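Local coordinates for fluoroacetyl-CoA-specific thioesterase-like domain-containing protein (Thermanaerovibrio acidaminovorans, PDB 3QOO), which is of unknown function but adopts a hot-dog fold like that of thioesterases that hydrolyse fluoroacetyl-CoA, at residues Glu8-Gly13 with Asp57-Glu62; Tyr15-Lys20 with Asp84-Val89; Val65-Arg70 with Val120-Asp125; Gly96-Leu101 with Leu116-Val121. One frame throughout, in Å; residues are numbered along the deposited sequence.

Contact 1 of 4, residues Glu8-Gly13 with Asp57-Glu62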
loop_
_atom_site.group_PDB
_atom_site.type_symbol
_atom_site.label_atom_id
_atom_site.label_comp_id
_atom_site.label_asym_id
_atom_site.label_seq_id
_atom_site.Cartn_x
_atom_site.Cartn_y
_atom_site.Cartn_z
ATOM N N GLU A 8 5.014 -23.771 -13.891
ATOM C CA GLU A 8 4.756 -25.007 -13.110
ATOM C C GLU A 8 4.560 -24.803 -11.605
ATOM O O GLU A 8 3.671 -25.393 -10.998
ATOM C CB GLU A 8 5.925 -26.019 -13.303
ATOM C CG GLU A 8 5.820 -27.295 -12.392
ATOM C CD GLU A 8 7.155 -27.827 -11.806
ATOM O OE1 GLU A 8 7.140 -28.965 -11.286
ATOM O OE2 GLU A 8 8.198 -27.132 -11.843
ATOM N N LEU A 9 5.437 -24.020 -10.977
ATOM C CA LEU A 9 5.351 -23.802 -9.533
ATOM C C LEU A 9 4.104 -23.000 -9.161
ATOM O O LEU A 9 3.583 -23.224 -8.075
ATOM C CB LEU A 9 6.578 -23.076 -8.994
ATOM C CG LEU A 9 7.931 -23.760 -9.196
ATOM C CD1 LEU A 9 9.055 -22.839 -8.813
ATOM C CD2 LEU A 9 8.063 -25.059 -8.412
ATOM N N PHE A 10 3.608 -22.142 -10.074
ATOM C CA PHE A 10 2.538 -21.180 -9.775
ATOM C C PHE A 10 1.462 -21.230 -10.808
ATOM O O PHE A 10 1.317 -20.262 -11.577
ATOM C CB PHE A 10 3.080 -19.735 -9.692
ATOM C CG PHE A 10 4.179 -19.623 -8.748
ATOM C CD1 PHE A 10 4.002 -20.131 -7.479
ATOM C CD2 PHE A 10 5.421 -19.132 -9.109
ATOM C CE1 PHE A 10 5.019 -20.147 -6.597
ATOM C CE2 PHE A 10 6.438 -19.140 -8.193
ATOM C CZ PHE A 10 6.222 -19.605 -6.943
ATOM N N PRO A 11 0.650 -22.290 -10.801
ATOM C CA PRO A 11 -0.374 -22.301 -11.792
ATOM C C PRO A 11 -1.327 -21.129 -11.634
ATOM O O PRO A 11 -1.688 -20.764 -10.522
ATOM C CB PRO A 11 -1.089 -23.640 -11.551
ATOM C CG PRO A 11 -0.127 -24.431 -10.859
ATOM C CD PRO A 11 0.673 -23.541 -10.037
ATOM N N VAL A 12 -1.749 -20.553 -12.746
ATOM C CA VAL A 12 -2.773 -19.539 -12.731
ATOM C C VAL A 12 -3.999 -20.070 -11.988
ATOM O O VAL A 12 -4.401 -21.218 -12.193
ATOM C CB VAL A 12 -3.113 -19.096 -14.187
ATOM C CG1 VAL A 12 -4.337 -18.214 -14.222
ATOM C CG2 VAL A 12 -1.940 -18.364 -14.783
ATOM N N GLY A 13 -4.540 -19.261 -11.084
ATOM C CA GLY A 13 -5.703 -19.609 -10.282
ATOM C C GLY A 13 -5.379 -20.122 -8.897
ATOM O O GLY A 13 -6.261 -20.219 -8.059
ATOM N N ASP A 57 6.461 -18.292 -1.627
ATOM C CA ASP A 57 7.863 -18.482 -1.231
ATOM C C ASP A 57 8.179 -19.923 -0.884
ATOM O O ASP A 57 9.265 -20.417 -1.205
ATOM C CB ASP A 57 8.282 -17.508 -0.125
ATOM C CG ASP A 57 8.494 -16.117 -0.663
ATOM O OD1 ASP A 57 7.784 -15.729 -1.592
ATOM O OD2 ASP A 57 9.420 -15.444 -0.237
ATOM N N HIS A 58 7.222 -20.632 -0.286
ATOM C CA HIS A 58 7.469 -22.028 0.091
ATOM C C HIS A 58 7.575 -22.921 -1.144
ATOM O O HIS A 58 8.039 -24.052 -1.036
ATOM C CB HIS A 58 6.441 -22.541 1.110
ATOM C CG HIS A 58 5.076 -22.766 0.542
ATOM N ND1 HIS A 58 4.157 -21.743 0.374
ATOM C CD2 HIS A 58 4.455 -23.902 0.132
ATOM C CE1 HIS A 58 3.043 -22.248 -0.134
ATOM N NE2 HIS A 58 3.191 -23.559 -0.270
ATOM N N LYS A 59 7.128 -22.440 -2.298
ATOM C CA LYS A 59 7.251 -23.161 -3.558
ATOM C C LYS A 59 8.556 -22.891 -4.284
ATOM O O LYS A 59 8.811 -23.534 -5.313
ATOM C CB LYS A 59 6.075 -22.826 -4.478
ATOM C CG LYS A 59 4.703 -23.124 -3.894
ATOM C CD LYS A 59 4.479 -24.571 -3.638
ATOM C CE LYS A 59 4.540 -25.395 -4.914
ATOM N NZ LYS A 59 4.107 -26.791 -4.655
ATOM N N LEU A 60 9.396 -22.004 -3.734
ATOM C CA LEU A 60 10.684 -21.689 -4.315
ATOM C C LEU A 60 11.773 -22.514 -3.675
ATOM O O LEU A 60 11.723 -22.765 -2.494
ATOM C CB LEU A 60 11.010 -20.188 -4.134
ATOM C CG LEU A 60 9.992 -19.235 -4.738
ATOM C CD1 LEU A 60 10.340 -17.804 -4.325
ATOM C CD2 LEU A 60 9.994 -19.399 -6.235
ATOM N N PRO A 61 12.796 -22.876 -4.461
ATOM C CA PRO A 61 13.863 -23.678 -3.901
ATOM C C PRO A 61 14.752 -22.904 -2.967
ATOM O O PRO A 61 14.755 -21.658 -2.986
ATOM C CB PRO A 61 14.641 -24.126 -5.137
ATOM C CG PRO A 61 14.365 -23.164 -6.158
ATOM C CD PRO A 61 12.979 -22.634 -5.898
ATOM N N GLU A 62 15.530 -23.625 -2.181
ATOM C CA GLU A 62 16.443 -23.048 -1.211
ATOM C C GLU A 62 17.308 -21.986 -1.856
ATOM O O GLU A 62 17.912 -22.204 -2.918
ATOM C CB GLU A 62 17.315 -24.159 -0.609
ATOM C CG GLU A 62 18.233 -23.758 0.568
ATOM C CD GLU A 62 19.177 -24.921 0.949
ATOM O OE1 GLU A 62 19.734 -25.525 0.014
ATOM O OE2 GLU A 62 19.358 -25.219 2.160
#

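Contact 2 of 4, residues Tyr15-Lys20 with Asp84-Val89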
loop_
_atom_site.group_PDB
_atom_site.type_symbol
_atom_site.label_atom_id
_atom_site.label_comp_id
_atom_site.label_asym_id
_atom_site.label_seq_id
_atom_site.Cartn_x
_atom_site.Cartn_y
_atom_site.Cartn_z
ATOM N N TYR A 15 -4.616 -20.063 -5.199
ATOM C CA TYR A 15 -4.996 -19.037 -4.236
ATOM C C TYR A 15 -4.868 -19.451 -2.807
ATOM O O TYR A 15 -4.831 -20.641 -2.487
ATOM C CB TYR A 15 -6.432 -18.529 -4.479
ATOM C CG TYR A 15 -7.534 -19.389 -3.879
ATOM C CD1 TYR A 15 -8.013 -19.132 -2.599
ATOM C CD2 TYR A 15 -8.097 -20.432 -4.575
ATOM C CE1 TYR A 15 -9.042 -19.870 -2.034
ATOM C CE2 TYR A 15 -9.134 -21.177 -4.012
ATOM C CZ TYR A 15 -9.596 -20.916 -2.756
ATOM O OH TYR A 15 -10.595 -21.658 -2.173
ATOM N N ARG A 16 -4.779 -18.467 -1.932
ATOM C CA ARG A 16 -4.879 -18.640 -0.497
ATOM C C ARG A 16 -5.796 -17.563 0.066
ATOM O O ARG A 16 -6.001 -16.489 -0.536
ATOM C CB ARG A 16 -3.495 -18.593 0.165
ATOM C CG ARG A 16 -2.587 -19.776 -0.220
ATOM C CD ARG A 16 -1.259 -19.705 0.535
ATOM N NE ARG A 16 -1.432 -20.228 1.884
ATOM C CZ ARG A 16 -1.217 -21.495 2.242
ATOM N NH1 ARG A 16 -0.784 -22.398 1.358
ATOM N NH2 ARG A 16 -1.436 -21.871 3.500
ATOM N N ARG A 17 -6.332 -17.855 1.244
ATOM C CA ARG A 17 -7.216 -16.957 1.949
ATOM C C ARG A 17 -6.775 -16.790 3.351
ATOM O O ARG A 17 -6.222 -17.716 3.945
ATOM C CB ARG A 17 -8.617 -17.502 1.967
ATOM C CG ARG A 17 -9.404 -17.271 0.789
ATOM C CD ARG A 17 -10.835 -17.658 1.021
ATOM N NE ARG A 17 -11.661 -17.125 0.001
ATOM C CZ ARG A 17 -12.961 -17.295 -0.090
ATOM N NH1 ARG A 17 -13.597 -18.080 0.772
ATOM N NH2 ARG A 17 -13.612 -16.708 -1.091
HETATM N N MSE A 18 -7.103 -15.643 3.928
HETATM C CA MSE A 18 -7.090 -15.495 5.373
HETATM C C MSE A 18 -8.116 -14.482 5.809
HETATM O O MSE A 18 -8.539 -13.645 5.023
HETATM C CB MSE A 18 -5.700 -15.118 5.870
HETATM C CG MSE A 18 -5.254 -13.778 5.428
HETATM SE SE MSE A 18 -3.493 -13.218 6.076
HETATM C CE MSE A 18 -4.001 -12.835 7.834
ATOM N N VAL A 19 -8.460 -14.548 7.081
ATOM C CA VAL A 19 -9.395 -13.646 7.712
ATOM C C VAL A 19 -8.628 -12.746 8.659
ATOM O O VAL A 19 -7.821 -13.197 9.471
ATOM C CB VAL A 19 -10.541 -14.359 8.458
ATOM C CG1 VAL A 19 -11.557 -13.352 8.994
ATOM C CG2 VAL A 19 -11.176 -15.401 7.557
ATOM N N LYS A 20 -8.858 -11.449 8.499
ATOM C CA LYS A 20 -8.153 -10.441 9.236
ATOM C C LYS A 20 -9.179 -9.634 10.018
ATOM O O LYS A 20 -10.079 -9.066 9.398
ATOM C CB LYS A 20 -7.422 -9.568 8.201
ATOM C CG LYS A 20 -6.876 -8.298 8.648
ATOM C CD LYS A 20 -5.716 -8.431 9.558
ATOM C CE LYS A 20 -5.246 -7.043 9.950
ATOM N NZ LYS A 20 -4.119 -7.058 10.935
ATOM N N ASP A 84 -14.459 -8.543 10.406
ATOM C CA ASP A 84 -13.604 -9.620 9.918
ATOM C C ASP A 84 -13.618 -9.580 8.424
ATOM O O ASP A 84 -14.662 -9.752 7.785
ATOM C CB ASP A 84 -14.060 -10.968 10.442
ATOM C CG ASP A 84 -13.690 -11.123 11.866
ATOM O OD1 ASP A 84 -12.483 -11.119 12.148
ATOM O OD2 ASP A 84 -14.585 -11.242 12.693
ATOM N N VAL A 85 -12.459 -9.337 7.857
ATOM C CA VAL A 85 -12.265 -9.211 6.420
ATOM C C VAL A 85 -11.554 -10.434 5.857
ATOM O O VAL A 85 -10.449 -10.757 6.288
ATOM C CB VAL A 85 -11.467 -7.918 6.074
ATOM C CG1 VAL A 85 -11.344 -7.762 4.588
ATOM C CG2 VAL A 85 -12.144 -6.696 6.694
ATOM N N THR A 86 -12.227 -11.110 4.928
ATOM C CA THR A 86 -11.635 -12.262 4.251
ATOM C C THR A 86 -10.884 -11.774 3.009
ATOM O O THR A 86 -11.477 -11.178 2.113
ATOM C CB THR A 86 -12.700 -13.284 3.870
ATOM O OG1 THR A 86 -13.349 -13.695 5.064
ATOM C CG2 THR A 86 -12.130 -14.477 3.134
ATOM N N PHE A 87 -9.587 -12.044 2.971
ATOM C CA PHE A 87 -8.734 -11.751 1.835
ATOM C C PHE A 87 -8.513 -12.997 1.022
ATOM O O PHE A 87 -8.184 -14.058 1.579
ATOM C CB PHE A 87 -7.378 -11.231 2.294
ATOM C CG PHE A 87 -7.372 -9.849 2.855
ATOM C CD1 PHE A 87 -6.781 -8.817 2.148
ATOM C CD2 PHE A 87 -7.898 -9.580 4.103
ATOM C CE1 PHE A 87 -6.707 -7.533 2.686
ATOM C CE2 PHE A 87 -7.851 -8.272 4.603
ATOM C CZ PHE A 87 -7.263 -7.260 3.902
ATOM N N THR A 88 -8.671 -12.856 -0.297
ATOM C CA THR A 88 -8.375 -13.927 -1.242
ATOM C C THR A 88 -7.354 -13.382 -2.226
ATOM O O THR A 88 -7.613 -12.350 -2.867
ATOM C CB THR A 88 -9.622 -14.379 -2.005
ATOM O OG1 THR A 88 -10.645 -14.729 -1.077
ATOM C CG2 THR A 88 -9.290 -15.595 -2.882
ATOM N N VAL A 89 -6.192 -14.028 -2.284
ATOM C CA VAL A 89 -5.150 -13.673 -3.203
ATOM C C VAL A 89 -4.885 -14.828 -4.149
ATOM O O VAL A 89 -4.758 -15.960 -3.690
ATOM C CB VAL A 89 -3.887 -13.215 -2.441
ATOM C CG1 VAL A 89 -2.719 -12.994 -3.381
ATOM C CG2 VAL A 89 -4.185 -11.913 -1.666
#

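Contact 3 of 4, residues Val65-Arg70 with Val120-Asp125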
loop_
_atom_site.group_PDB
_atom_site.type_symbol
_atom_site.label_atom_id
_atom_site.label_comp_id
_atom_site.label_asym_id
_atom_site.label_seq_id
_atom_site.Cartn_x
_atom_site.Cartn_y
_atom_site.Cartn_z
ATOM N N VAL A 65 13.688 -16.258 -2.795
ATOM C CA VAL A 65 12.513 -15.658 -2.162
ATOM C C VAL A 65 11.843 -14.743 -3.175
ATOM O O VAL A 65 12.397 -14.451 -4.236
ATOM C CB VAL A 65 12.881 -14.867 -0.871
ATOM C CG1 VAL A 65 13.482 -15.832 0.241
ATOM C CG2 VAL A 65 13.801 -13.717 -1.216
ATOM N N SER A 66 10.657 -14.225 -2.842
ATOM C CA SER A 66 9.994 -13.237 -3.696
ATOM C C SER A 66 10.082 -11.841 -3.077
ATOM O O SER A 66 10.169 -11.701 -1.860
ATOM C CB SER A 66 8.520 -13.592 -3.968
ATOM O OG SER A 66 7.712 -13.472 -2.837
ATOM N N VAL A 67 10.051 -10.828 -3.937
ATOM C CA VAL A 67 10.090 -9.436 -3.494
ATOM C C VAL A 67 9.013 -8.681 -4.241
ATOM O O VAL A 67 8.834 -8.865 -5.405
ATOM C CB VAL A 67 11.476 -8.826 -3.763
ATOM C CG1 VAL A 67 11.496 -7.400 -3.351
ATOM C CG2 VAL A 67 12.588 -9.560 -3.001
ATOM N N GLY A 68 8.317 -7.787 -3.559
ATOM C CA GLY A 68 7.296 -6.989 -4.168
ATOM C C GLY A 68 7.875 -5.923 -5.081
ATOM O O GLY A 68 8.781 -5.168 -4.656
ATOM N N VAL A 69 7.388 -5.801 -6.322
ATOM C CA VAL A 69 7.801 -4.686 -7.199
ATOM C C VAL A 69 6.708 -3.706 -7.621
ATOM O O VAL A 69 7.018 -2.616 -8.137
ATOM C CB VAL A 69 8.543 -5.146 -8.481
ATOM C CG1 VAL A 69 9.810 -5.932 -8.154
ATOM C CG2 VAL A 69 7.621 -5.883 -9.461
ATOM N N ARG A 70 5.442 -4.093 -7.473
ATOM C CA ARG A 70 4.360 -3.153 -7.700
ATOM C C ARG A 70 3.124 -3.616 -6.996
ATOM O O ARG A 70 2.808 -4.830 -7.028
ATOM C CB ARG A 70 4.080 -3.062 -9.213
ATOM C CG ARG A 70 2.743 -2.482 -9.680
ATOM C CD ARG A 70 2.702 -2.477 -11.179
ATOM N NE ARG A 70 2.715 -3.808 -11.797
ATOM C CZ ARG A 70 1.652 -4.408 -12.311
ATOM N NH1 ARG A 70 0.454 -3.840 -12.271
ATOM N NH2 ARG A 70 1.786 -5.596 -12.877
ATOM N N VAL A 120 8.719 -10.444 -7.769
ATOM C CA VAL A 120 9.842 -10.988 -8.513
ATOM C C VAL A 120 10.548 -12.041 -7.668
ATOM O O VAL A 120 10.686 -11.893 -6.465
ATOM C CB VAL A 120 10.836 -9.882 -8.996
ATOM C CG1 VAL A 120 11.479 -9.108 -7.819
ATOM C CG2 VAL A 120 11.918 -10.452 -9.903
ATOM N N VAL A 121 10.983 -13.126 -8.315
ATOM C CA VAL A 121 11.767 -14.126 -7.641
ATOM C C VAL A 121 13.234 -13.756 -7.707
ATOM O O VAL A 121 13.756 -13.443 -8.798
ATOM C CB VAL A 121 11.531 -15.529 -8.252
ATOM C CG1 VAL A 121 12.499 -16.529 -7.620
ATOM C CG2 VAL A 121 10.109 -15.899 -8.101
ATOM N N VAL A 122 13.890 -13.732 -6.543
ATOM C CA VAL A 122 15.269 -13.308 -6.449
ATOM C C VAL A 122 16.059 -14.358 -5.672
ATOM O O VAL A 122 15.507 -15.060 -4.839
ATOM C CB VAL A 122 15.389 -11.905 -5.724
ATOM C CG1 VAL A 122 14.544 -10.804 -6.380
ATOM C CG2 VAL A 122 15.034 -11.997 -4.238
ATOM N N SER A 123 17.364 -14.389 -5.934
ATOM C CA SER A 123 18.334 -15.049 -5.091
ATOM C C SER A 123 18.580 -14.204 -3.847
ATOM O O SER A 123 18.855 -13.008 -3.958
ATOM C CB SER A 123 19.653 -15.155 -5.846
ATOM O OG SER A 123 20.734 -15.362 -4.970
ATOM N N THR A 124 18.467 -14.796 -2.670
ATOM C CA THR A 124 18.703 -14.078 -1.416
ATOM C C THR A 124 20.149 -13.555 -1.408
ATOM O O THR A 124 20.411 -12.458 -0.928
ATOM C CB THR A 124 18.415 -14.940 -0.172
ATOM O OG1 THR A 124 19.317 -16.020 -0.161
ATOM C CG2 THR A 124 16.999 -15.453 -0.224
ATOM N N ASP A 125 21.096 -14.351 -1.921
ATOM C CA ASP A 125 22.489 -13.876 -1.966
ATOM C C ASP A 125 22.658 -12.627 -2.826
ATOM O O ASP A 125 23.292 -11.656 -2.430
ATOM C CB ASP A 125 23.424 -15.001 -2.463
ATOM C CG ASP A 125 23.615 -16.136 -1.432
ATOM O OD1 ASP A 125 23.257 -15.986 -0.230
ATOM O OD2 ASP A 125 24.136 -17.196 -1.828
#

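Contact 4 of 4, residues Gly96-Leu101 with Leu116-Val121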
loop_
_atom_site.group_PDB
_atom_site.type_symbol
_atom_site.label_atom_id
_atom_site.label_comp_id
_atom_site.label_asym_id
_atom_site.label_seq_id
_atom_site.Cartn_x
_atom_site.Cartn_y
_atom_site.Cartn_z
ATOM N N GLY A 96 8.268 -13.928 -17.152
ATOM C CA GLY A 96 9.657 -14.017 -16.805
ATOM C C GLY A 96 9.795 -14.572 -15.403
ATOM O O GLY A 96 9.276 -15.637 -15.079
ATOM N N ASN A 97 10.498 -13.821 -14.563
ATOM C CA ASN A 97 10.710 -14.188 -13.156
ATOM C C ASN A 97 9.717 -13.489 -12.249
ATOM O O ASN A 97 9.952 -13.358 -11.054
ATOM C CB ASN A 97 12.146 -13.930 -12.726
ATOM C CG ASN A 97 12.545 -12.447 -12.778
ATOM O OD1 ASN A 97 11.825 -11.603 -13.316
ATOM N ND2 ASN A 97 13.713 -12.134 -12.231
ATOM N N ARG A 98 8.580 -13.080 -12.815
ATOM C CA ARG A 98 7.573 -12.382 -12.034
ATOM C C ARG A 98 6.216 -13.068 -12.033
ATOM O O ARG A 98 5.846 -13.752 -12.977
ATOM C CB ARG A 98 7.439 -10.964 -12.519
ATOM C CG ARG A 98 8.622 -10.075 -12.089
ATOM C CD ARG A 98 9.179 -9.487 -13.265
ATOM N NE ARG A 98 10.446 -8.866 -12.954
ATOM C CZ ARG A 98 10.629 -7.629 -12.540
ATOM N NH1 ARG A 98 9.605 -6.824 -12.288
ATOM N NH2 ARG A 98 11.864 -7.223 -12.352
ATOM N N VAL A 99 5.490 -12.846 -10.949
ATOM C CA VAL A 99 4.163 -13.372 -10.751
ATOM C C VAL A 99 3.268 -12.183 -10.424
ATOM O O VAL A 99 3.601 -11.368 -9.554
ATOM C CB VAL A 99 4.100 -14.426 -9.614
ATOM C CG1 VAL A 99 2.693 -14.989 -9.501
ATOM C CG2 VAL A 99 5.144 -15.544 -9.821
ATOM N N VAL A 100 2.138 -12.080 -11.115
ATOM C CA VAL A 100 1.136 -11.061 -10.778
ATOM C C VAL A 100 -0.036 -11.791 -10.090
ATOM O O VAL A 100 -0.527 -12.808 -10.607
ATOM C CB VAL A 100 0.648 -10.317 -12.023
ATOM C CG1 VAL A 100 -0.421 -9.294 -11.612
ATOM C CG2 VAL A 100 1.809 -9.588 -12.743
ATOM N N LEU A 101 -0.417 -11.297 -8.925
ATOM C CA LEU A 101 -1.505 -11.817 -8.137
ATOM C C LEU A 101 -2.595 -10.781 -7.988
ATOM O O LEU A 101 -2.303 -9.589 -7.848
ATOM C CB LEU A 101 -0.987 -12.211 -6.755
ATOM C CG LEU A 101 0.172 -13.232 -6.807
ATOM C CD1 LEU A 101 1.513 -12.531 -6.627
ATOM C CD2 LEU A 101 0.012 -14.294 -5.746
ATOM N N LEU A 116 -3.890 -5.677 -6.660
ATOM C CA LEU A 116 -2.990 -6.541 -7.363
ATOM C C LEU A 116 -1.585 -6.318 -6.824
ATOM O O LEU A 116 -1.253 -5.245 -6.306
ATOM C CB LEU A 116 -3.029 -6.343 -8.827
ATOM C CG LEU A 116 -2.402 -5.135 -9.405
ATOM C CD1 LEU A 116 -0.842 -5.101 -9.317
ATOM C CD2 LEU A 116 -2.829 -5.003 -10.883
ATOM N N GLN A 117 -0.742 -7.331 -7.007
ATOM C CA GLN A 117 0.651 -7.248 -6.614
ATOM C C GLN A 117 1.506 -8.038 -7.592
ATOM O O GLN A 117 1.177 -9.191 -7.918
ATOM C CB GLN A 117 0.851 -7.737 -5.193
ATOM C CG GLN A 117 2.287 -7.521 -4.665
ATOM C CD GLN A 117 2.364 -7.762 -3.190
ATOM O OE1 GLN A 117 2.763 -8.844 -2.749
ATOM N NE2 GLN A 117 1.938 -6.768 -2.402
ATOM N N GLU A 118 2.585 -7.439 -8.071
ATOM C CA GLU A 118 3.573 -8.104 -8.876
ATOM C C GLU A 118 4.771 -8.364 -7.987
ATOM O O GLU A 118 5.260 -7.437 -7.345
ATOM C CB GLU A 118 3.970 -7.256 -10.063
ATOM C CG GLU A 118 5.040 -7.864 -10.968
ATOM C CD GLU A 118 5.467 -6.960 -12.078
ATOM O OE1 GLU A 118 4.714 -6.026 -12.424
ATOM O OE2 GLU A 118 6.582 -7.196 -12.590
ATOM N N ARG A 119 5.235 -9.608 -7.974
ATOM C CA ARG A 119 6.417 -9.982 -7.182
ATOM C C ARG A 119 7.457 -10.624 -8.115
ATOM O O ARG A 119 7.098 -11.250 -9.125
ATOM C CB ARG A 119 6.033 -10.975 -6.071
ATOM C CG ARG A 119 4.974 -10.426 -5.133
ATOM C CD ARG A 119 4.729 -11.275 -3.888
ATOM N NE ARG A 119 5.881 -11.318 -3.001
ATOM C CZ ARG A 119 6.233 -10.351 -2.161
ATOM N NH1 ARG A 119 5.474 -9.244 -2.000
ATOM N NH2 ARG A 119 7.355 -10.484 -1.461
ATOM N N VAL A 120 8.719 -10.444 -7.769
ATOM C CA VAL A 120 9.842 -10.988 -8.513
ATOM C C VAL A 120 10.548 -12.041 -7.668
ATOM O O VAL A 120 10.686 -11.893 -6.465
ATOM C CB VAL A 120 10.836 -9.882 -8.996
ATOM C CG1 VAL A 120 11.479 -9.108 -7.819
ATOM C CG2 VAL A 120 11.918 -10.452 -9.903
ATOM N N VAL A 121 10.983 -13.126 -8.315
ATOM C CA VAL A 121 11.767 -14.126 -7.641
ATOM C C VAL A 121 13.234 -13.756 -7.707
ATOM O O VAL A 121 13.756 -13.443 -8.798
ATOM C CB VAL A 121 11.531 -15.529 -8.252
ATOM C CG1 VAL A 121 12.499 -16.529 -7.620
ATOM C CG2 VAL A 121 10.109 -15.899 -8.101
#

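Contact 1 of 4, residues Glu8-Gly13 with Asp57-Glu62
Lys59 runs past the ring of Phe10 in the opposite direction; its CB and CG meet that ring, while its carbonyl O receives Leu9, and so residues 8-13 are joined to the turn that follows helix 41-56. Its CB sits 3.6 Å from Phe10 CE1, approaching the ring obliquely. One bond further on, CG is still 4.0 Å from the same CE1. CG also rests over one face of the neighbouring His58 ring, offset toward the rim. CG stands beside the backbone N and anti to the carbonyl carbon (chi1 -58°), and the chain then folds at chi2 and again at chi3. Folded in this way, CE reaches the end of the short N-terminal helix, 4.0 Å from Leu9 O.

Both methyls of Leu9 rest against the carbonyl O of Lys59, with CD2 at 3.5 Å and CD1 at 3.6 Å. Leu60 crosses Phe10 at about a right angle, its CD2 lying in the ring plane at the edge, 3.8 Å from Phe10 CZ. Leu9 CB lies over the centre of one ring face. Leu60 N donates to Asp57 O at 3.0 Å, which closes the 3-10 turn that presents Lys59 and Leu60.

Phe10 and Leu60 are buried, and they continue inward onto Val99 and Val121 of the sheet. The contact thus joins the N-terminal segment to the exit of the long hot-dog helix. With no hydrogen bond across it, it rests on van der Waals packing, partly of methyls against a backbone carbonyl, and even the lysine takes part through its methylenes.

Contact 2 of 4, residues Tyr15-Lys20 with Asp84-Val89
Arg17 and Thr88 form the side-chain hydrogen bond of this antiparallel strand pair. Arg17 NE donates to Thr88 OG1 over 2.8 Å, with an angle of 141° at the hydrogen. The hydroxyl oxygen lies at the guanidinium edge, tilted 23° from its plane, while Thr86 CG2 rests over one face, offset toward the rim. The chain is extended from CG to NE, which carries NE alongside the threonines. Tyr15 CD1 packs on Thr88 CG2 at 3.8 Å; at the other end of the pair Val19 CG1 lies 3.7 Å from Asp84 CB.

On the other face Lys20 and Phe87 lie side by side, pointing the same way, with Lys20 CB 3.8 Å from Phe87 CE2. The lysine bends at chi2 (70°), and its NZ pairs with Asp26; a sodium ion bound by Ser23 and Ser25 is nearby.

Six backbone hydrogen bonds fix this register, among them Phe87 N to Met18 O at 2.8 Å. Further out, strand 98-107 supports the threonines through backbone bonds of Thr86 and Thr88. Helix 41-56 packs on the Phe87 ring through Thr47 and Leu51, as expected for a hot-dog sheet around its central helix.

The helix-facing side is therefore mixed: on strand 84-95, Phe87, Val85 and Val89 turn buried hydrocarbon inward, while Arg16 and Lys20 add charged ends from the chain's outermost strand.

Contact 3 of 4, residues Val65-Arg70 with Val120-Asp125
Val67 pairs with Val120 just before strand 64-75 of the hot-dog sheet breaks its regular pairing with strand 110-123: Val69 and Arg70 both face Glu118 in a classic beta bulge. The two strand segments are strongly twisted against each other, with 129° between their directions. Four backbone hydrogen bonds hold the regular part, from Val65 with Val122 to Val67 with Val120; Val122 N to Val65 O, at 2.8 Å, is nearly linear.

Valines carry the face that Val65, Val67, Val120 and Val122 share. Val122 CG2 touches two partners, Val65 CG2 and Val67 CG2, each at 3.7 Å. This methyl stands between the backbone N and the carbonyl carbon of its own residue, whereas CG1 is anti to the carbonyl carbon (chi1 -55°). The Val67 side chain meets Val122 at about a right angle. At the far end Ser123 caps the first turn of helix 124-134 through its OG, which is bonded to the backbone N of Leu126.

The second subunit covers part of this face, with its Leu35 on Val67 and its Ala34 on Val65. Arg70 pairs with a strand of that subunit, so the sheet runs on across the dimer interface. On the opposite face the buried Ser66 OG is bonded to both Asp57, just past the end of helix 41-56, and Arg119 on the partner strand 110-123. Closing the valine row, Thr124 CG2 lies 3.6 Å from Val65 CG1.

Contact 4 of 4, residues Gly96-Leu101 with Leu116-Val121
Within the beta hairpin of strands 98-107 and 110-123, Arg98 and Glu118 form a salt bridge between diagonal neighbours. Arg98 NH1 donates to Glu118 OE2 at 3.1 Å, a fairly straight bond. The carboxylate oxygen lies in the guanidinium plane, yet it is met on its anti side and well out of the carboxylate plane, and the two flat groups are turned 65° apart. Arg98 NE is bound in the same plane by Asn97 OD1 at 3.1 Å, and these two in-plane bonds fix the rotation of the group; Val120 CB lies over one face, offset toward the rim. Asn97 runs beside Val120, its ND2 3.4 Å from Val120 CG2.

The face toward helix 41-56 is buried. There Arg119 NH1 donates to Gln117 OE1 at 2.8 Å, from well above the amide carbonyl plane (58° out of it). Gln117 NE2 bonds to Thr49 of the helix and to Ser71. Paired backbone bonds, such as Leu101 N to Gln117 O at 2.8 Å, hold the strands in register.

Glu118 OE1 has a further salt bridge to Arg70, so the carboxylate links three adjacent strands, and the two arginines would be expected to stabilise its negative charge.

In the fold
Contacts 2, 3 and 4 are ladders of the same antiparallel sheet, whereas contact 1 joins two loop-bearing segments without a hydrogen bond between them. Contacts 3 and 4 share Val120 and Val121 on strand 110-123, their centres about 9 Å apart; contact 2, which has the most exposed residues of the three ladders, lies across the chain's centre from contact 3, about 22 Å between centres. Contact 4 is the most buried ladder and contains a salt bridge, contact 3 relies on valines beside the second subunit, and contact 2 adds an arginine-threonine bond. Contact 1, further from the chain's centre than any of the ladders, touches all three.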